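Local structure of PaaX domain-containing protein, C-domain protein (Mycobacterium tuberculosis, 3KFW) at residues H112-G116 with L129-E134; W164-H169 with D209-L215. The protein is of unknown function but, as a member of the PaaX family with a helix-turn-helix-type N-terminal region, probably acts as a DNA-binding transcriptional regulator. All blocks are in the same frame, centred on the assembly; numbering follows the deposited sequence.

Overall arrangement
Interactions 1 and 2 sit in different parts of the chain: their centres are 22 Å apart, and their nearest atoms, about 8 Å apart, do not touch. Interaction 1 joins two loops of the Cas2-like central domain and is only partly buried, with 268 Å² buried between its segments. Interaction 2 packs helix 161-177 against the start of helix 212-234; it is mostly buried, with 446 Å². The chemistry follows the setting. A lysine reaches a backbone carbonyl across the loops while a phenylalanine and a leucine meet beside the sheet, whereas stacked tryptophans, a proline and a leucine fill the helical contact, with a histidine bond at its rim.

Interaction 1: residues H112-G116 with L129-E134; sequences HKRFG and LDLDLE
K113 and D132 join two irregular segments whose backbones stay well apart: the nearest CA pair, K113 and L131, is 7.6 Å apart, so side chains must bridge 112-116 and 129-134. K113 is the first residue to leave helix 100-112, and R114, at positive phi (64°), is the C-prime residue of the Schellman motif that ends it. In the facing loop, D130 centres an inverse gamma turn, closed by a weak bond from L131 N to L129 O.

The polar link is a single hydrogen bond from K113 NZ to D132 O, 2.6 Å long, with the donor nearly in line with the C=O bond (174°). K113 runs extended as far as CE and bends only at its last torsion (chi4 -88°), which swings the amine to that carbonyl. E134 lies across the lysine's end, its CB 4.0 Å from K113 NZ. The carboxylates of D132 and E134 lie farther off, where they may still influence the ammonium electrostatically.

The apolar part is F115 against L131: CZ of the ring meets CD1 of the leucine at 3.6 Å, the two side chains nearly perpendicular.

Both pack on the antiparallel sheet of the central Cas2-like domain, sharing H89 of strand 88-93; F115 adds W123 of strand 122-126 and L131 adds M143 of strand 141-147. R114, just past helix 100-112, hydrogen-bonds to A76 O of helix 64-77 and to L196 O, just after helix 181-195.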
# COMPACT_ATOMS: atom_id res chain seq x y z
N HIS A 112 -19.01 -0.55 -8.36
CA HIS A 112 -20.42 -0.89 -8.45
C HIS A 112 -21.26 -0.45 -7.24
O HIS A 112 -22.41 -0.08 -7.38
CB HIS A 112 -20.60 -2.40 -8.70
CG HIS A 112 -22.03 -2.83 -8.86
ND1 HIS A 112 -22.70 -2.78 -10.06
CD2 HIS A 112 -22.92 -3.35 -7.96
CE1 HIS A 112 -23.94 -3.24 -9.91
NE2 HIS A 112 -24.09 -3.58 -8.64
N LYS A 113 -20.70 -0.56 -6.05
CA LYS A 113 -21.40 -0.09 -4.84
C LYS A 113 -21.09 1.38 -4.54
O LYS A 113 -21.41 1.88 -3.47
CB LYS A 113 -20.93 -0.93 -3.67
CG LYS A 113 -21.35 -2.35 -3.77
CD LYS A 113 -20.81 -3.10 -2.58
CE LYS A 113 -21.15 -4.61 -2.73
NZ LYS A 113 -22.47 -4.86 -2.14
N ARG A 114 -20.38 2.05 -5.48
CA ARG A 114 -20.17 3.49 -5.49
C ARG A 114 -19.37 3.98 -4.29
O ARG A 114 -19.72 4.99 -3.67
CB ARG A 114 -21.50 4.22 -5.71
CG ARG A 114 -22.17 3.60 -6.93
CD ARG A 114 -23.54 4.09 -7.17
NE ARG A 114 -23.85 3.82 -8.57
CZ ARG A 114 -25.01 3.37 -8.97
NH1 ARG A 114 -25.96 3.13 -8.07
NH2 ARG A 114 -25.22 3.12 -10.27
N PHE A 115 -18.32 3.22 -3.98
CA PHE A 115 -17.26 3.63 -3.07
C PHE A 115 -16.15 4.32 -3.86
O PHE A 115 -15.93 3.99 -5.01
CB PHE A 115 -16.71 2.41 -2.31
CG PHE A 115 -17.61 1.97 -1.18
CD1 PHE A 115 -18.77 1.22 -1.44
CD2 PHE A 115 -17.32 2.28 0.12
CE1 PHE A 115 -19.60 0.83 -0.42
CE2 PHE A 115 -18.16 1.88 1.15
CZ PHE A 115 -19.30 1.17 0.88
N GLY A 116 -15.51 5.32 -3.25
CA GLY A 116 -14.33 5.96 -3.83
C GLY A 116 -13.08 5.54 -3.06
O GLY A 116 -13.10 5.27 -1.87
N LEU A 129 -26.57 5.42 1.06
CA LEU A 129 -26.88 4.11 0.48
C LEU A 129 -26.74 3.02 1.55
O LEU A 129 -25.80 3.08 2.36
CB LEU A 129 -25.90 3.76 -0.66
CG LEU A 129 -25.88 4.57 -1.96
CD1 LEU A 129 -24.93 3.92 -2.96
CD2 LEU A 129 -27.32 4.71 -2.53
N ASP A 130 -27.66 2.05 1.53
CA ASP A 130 -27.69 0.85 2.39
C ASP A 130 -26.66 -0.23 2.00
O ASP A 130 -27.03 -1.26 1.37
CB ASP A 130 -29.07 0.18 2.27
CG ASP A 130 -30.08 0.63 3.32
OD1 ASP A 130 -31.29 0.50 3.05
OD2 ASP A 130 -29.67 1.08 4.42
N LEU A 131 -25.39 -0.04 2.38
CA LEU A 131 -24.35 -1.05 2.14
C LEU A 131 -24.75 -2.46 2.58
O LEU A 131 -25.03 -2.71 3.75
CB LEU A 131 -23.04 -0.68 2.85
CG LEU A 131 -21.97 -1.77 3.04
CD1 LEU A 131 -21.02 -1.88 1.85
CD2 LEU A 131 -21.19 -1.56 4.35
N ASP A 132 -24.79 -3.38 1.64
CA ASP A 132 -24.80 -4.75 2.04
C ASP A 132 -23.54 -5.36 1.47
O ASP A 132 -23.27 -5.24 0.27
CB ASP A 132 -26.05 -5.47 1.54
CG ASP A 132 -26.52 -6.55 2.51
OD1 ASP A 132 -25.68 -7.39 2.91
OD2 ASP A 132 -27.72 -6.56 2.87
N LEU A 133 -22.74 -5.98 2.33
CA LEU A 133 -21.51 -6.62 1.87
C LEU A 133 -21.80 -7.91 1.11
O LEU A 133 -22.47 -8.79 1.63
CB LEU A 133 -20.57 -6.85 3.06
CG LEU A 133 -19.62 -5.67 3.24
CD1 LEU A 133 -19.03 -5.58 4.67
CD2 LEU A 133 -18.55 -5.74 2.14
N GLU A 134 -21.29 -8.02 -0.12
CA GLU A 134 -21.69 -9.09 -1.06
C GLU A 134 -21.22 -10.52 -0.70
O GLU A 134 -20.57 -11.21 -1.50
CB GLU A 134 -21.44 -8.68 -2.55
CG GLU A 134 -19.97 -8.68 -3.06
CD GLU A 134 -19.70 -9.68 -4.21
OE1 GLU A 134 -19.76 -10.92 -3.99
OE2 GLU A 134 -19.41 -9.22 -5.35

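Interaction 2: residues W164-H169 with D209-L215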
# COMPACT_ATOMS: atom_id res chain seq x y z
N TRP A 164 -16.91 14.90 -13.61
CA TRP A 164 -18.12 14.13 -13.82
C TRP A 164 -19.27 15.07 -14.17
O TRP A 164 -20.15 14.70 -14.93
CB TRP A 164 -18.50 13.38 -12.56
CG TRP A 164 -19.59 12.32 -12.74
CD1 TRP A 164 -19.42 10.93 -12.89
CD2 TRP A 164 -21.02 12.54 -12.69
NE1 TRP A 164 -20.67 10.32 -12.98
CE2 TRP A 164 -21.66 11.28 -12.86
CE3 TRP A 164 -21.82 13.68 -12.56
CZ2 TRP A 164 -23.03 11.14 -12.88
CZ3 TRP A 164 -23.22 13.54 -12.59
CH2 TRP A 164 -23.81 12.28 -12.74
N THR A 165 -19.24 16.25 -13.54
CA THR A 165 -20.06 17.43 -13.82
C THR A 165 -19.84 17.90 -15.26
O THR A 165 -20.82 17.99 -16.01
CB THR A 165 -19.66 18.58 -12.82
OG1 THR A 165 -20.05 18.21 -11.49
CG2 THR A 165 -20.24 19.97 -13.21
N GLU A 166 -18.58 18.18 -15.65
CA GLU A 166 -18.28 18.56 -17.04
C GLU A 166 -18.78 17.53 -18.08
O GLU A 166 -19.34 17.90 -19.11
CB GLU A 166 -16.78 18.86 -17.24
CG GLU A 166 -16.41 19.42 -18.66
CD GLU A 166 -15.18 20.39 -18.65
OE1 GLU A 166 -15.37 21.66 -18.66
OE2 GLU A 166 -14.01 19.90 -18.62
N ALA A 167 -18.61 16.24 -17.78
CA ALA A 167 -19.03 15.16 -18.71
C ALA A 167 -20.51 15.08 -18.81
O ALA A 167 -21.02 14.74 -19.88
CB ALA A 167 -18.46 13.78 -18.34
N GLY A 168 -21.20 15.43 -17.71
CA GLY A 168 -22.65 15.33 -17.66
C GLY A 168 -23.30 16.44 -18.50
O GLY A 168 -24.16 16.17 -19.33
N HIS A 169 -22.90 17.68 -18.27
CA HIS A 169 -23.28 18.81 -19.09
C HIS A 169 -22.98 18.56 -20.57
O HIS A 169 -23.82 18.88 -21.38
CB HIS A 169 -22.61 20.12 -18.57
CG HIS A 169 -23.22 20.60 -17.30
ND1 HIS A 169 -24.59 20.78 -17.16
CD2 HIS A 169 -22.68 20.90 -16.10
CE1 HIS A 169 -24.86 21.16 -15.92
NE2 HIS A 169 -23.71 21.24 -15.26
N ASP A 209 -23.80 23.10 -9.51
CA ASP A 209 -23.76 22.77 -10.93
C ASP A 209 -23.76 21.24 -11.17
O ASP A 209 -23.44 20.80 -12.26
CB ASP A 209 -22.62 23.49 -11.68
CG ASP A 209 -21.22 23.08 -11.19
OD1 ASP A 209 -21.12 22.54 -10.04
OD2 ASP A 209 -20.21 23.30 -11.95
N TRP A 210 -24.18 20.45 -10.18
CA TRP A 210 -24.28 19.01 -10.35
C TRP A 210 -25.39 18.62 -11.39
O TRP A 210 -26.56 18.98 -11.20
CB TRP A 210 -24.57 18.37 -8.99
CG TRP A 210 -24.46 16.89 -9.02
CD1 TRP A 210 -25.49 16.00 -9.03
CD2 TRP A 210 -23.24 16.10 -9.06
NE1 TRP A 210 -24.99 14.71 -9.07
CE2 TRP A 210 -23.63 14.73 -9.09
CE3 TRP A 210 -21.87 16.42 -9.08
CZ2 TRP A 210 -22.70 13.69 -9.14
CZ3 TRP A 210 -20.93 15.39 -9.12
CH2 TRP A 210 -21.35 14.03 -9.15
N PRO A 211 -25.03 17.91 -12.49
CA PRO A 211 -25.98 17.53 -13.57
C PRO A 211 -26.84 16.25 -13.36
O PRO A 211 -27.52 15.84 -14.28
CB PRO A 211 -25.06 17.34 -14.81
CG PRO A 211 -23.77 16.82 -14.23
CD PRO A 211 -23.64 17.49 -12.82
N GLY A 212 -26.85 15.66 -12.17
CA GLY A 212 -27.56 14.39 -11.90
C GLY A 212 -29.04 14.39 -12.25
O GLY A 212 -29.50 13.54 -13.03
N ALA A 213 -29.77 15.35 -11.69
CA ALA A 213 -31.21 15.51 -11.91
C ALA A 213 -31.57 15.80 -13.39
O ALA A 213 -32.57 15.24 -13.94
CB ALA A 213 -31.76 16.59 -11.00
N GLY A 214 -30.76 16.67 -14.00
CA GLY A 214 -30.85 16.98 -15.43
C GLY A 214 -30.69 15.69 -16.23
O GLY A 214 -31.45 15.45 -17.18
N LEU A 215 -29.70 14.86 -15.86
CA LEU A 215 -29.43 13.63 -16.63
C LEU A 215 -30.55 12.58 -16.47
O LEU A 215 -31.00 12.02 -17.44
CB LEU A 215 -28.05 13.06 -16.31
CG LEU A 215 -26.77 13.80 -16.79
CD1 LEU A 215 -25.57 13.45 -15.94
CD2 LEU A 215 -26.45 13.54 -18.25
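W164 stacks on W210 where the C-terminal helical region of this PaaX-like protein brings helix 161-177 against the entry to helix 212-234, whose N-cap position is P211. The aromatic contact is an offset stack: the six-membered rings lie 6° from parallel with centroids 4.5 Å apart, so each covers the rim of the other. W164 CE3 comes within 3.5 Å of W210 CH2. W210 places CG opposite the backbone N (chi1 -170°), an orientation that carries its ring back over W164 although its CB points away from the other segment. The indole NE1 of W164 is held by T197 OG1, and H194 also stacks with W164.

Apolar packing continues along the helix. P211 CG lies 3.7 Å from W164 CZ3, and the same atom reaches the bare backbone of G168, 3.9 Å from its CA. G168 O in turn lies 3.7 Å from L215 CD2. L215 CD1 approaches W164 CH2 at 3.8 Å, the two side chains running antiparallel past one another.

The polar contacts involve T165 and H169. The T165 methyl CG2 leans on D209 O, while T165 OG1 bonds to L161 O, one turn earlier in its own helix. H169, at the more exposed rim, also makes a CH-pi contact: P211 CB sits over its imidazole face, 4.1 Å from the ring centroid. Near the ring edge but tilted out of its plane, D209 O accepts from H169 NE2 over 3.0 Å, a bent bond with an N-H...O angle of 146°.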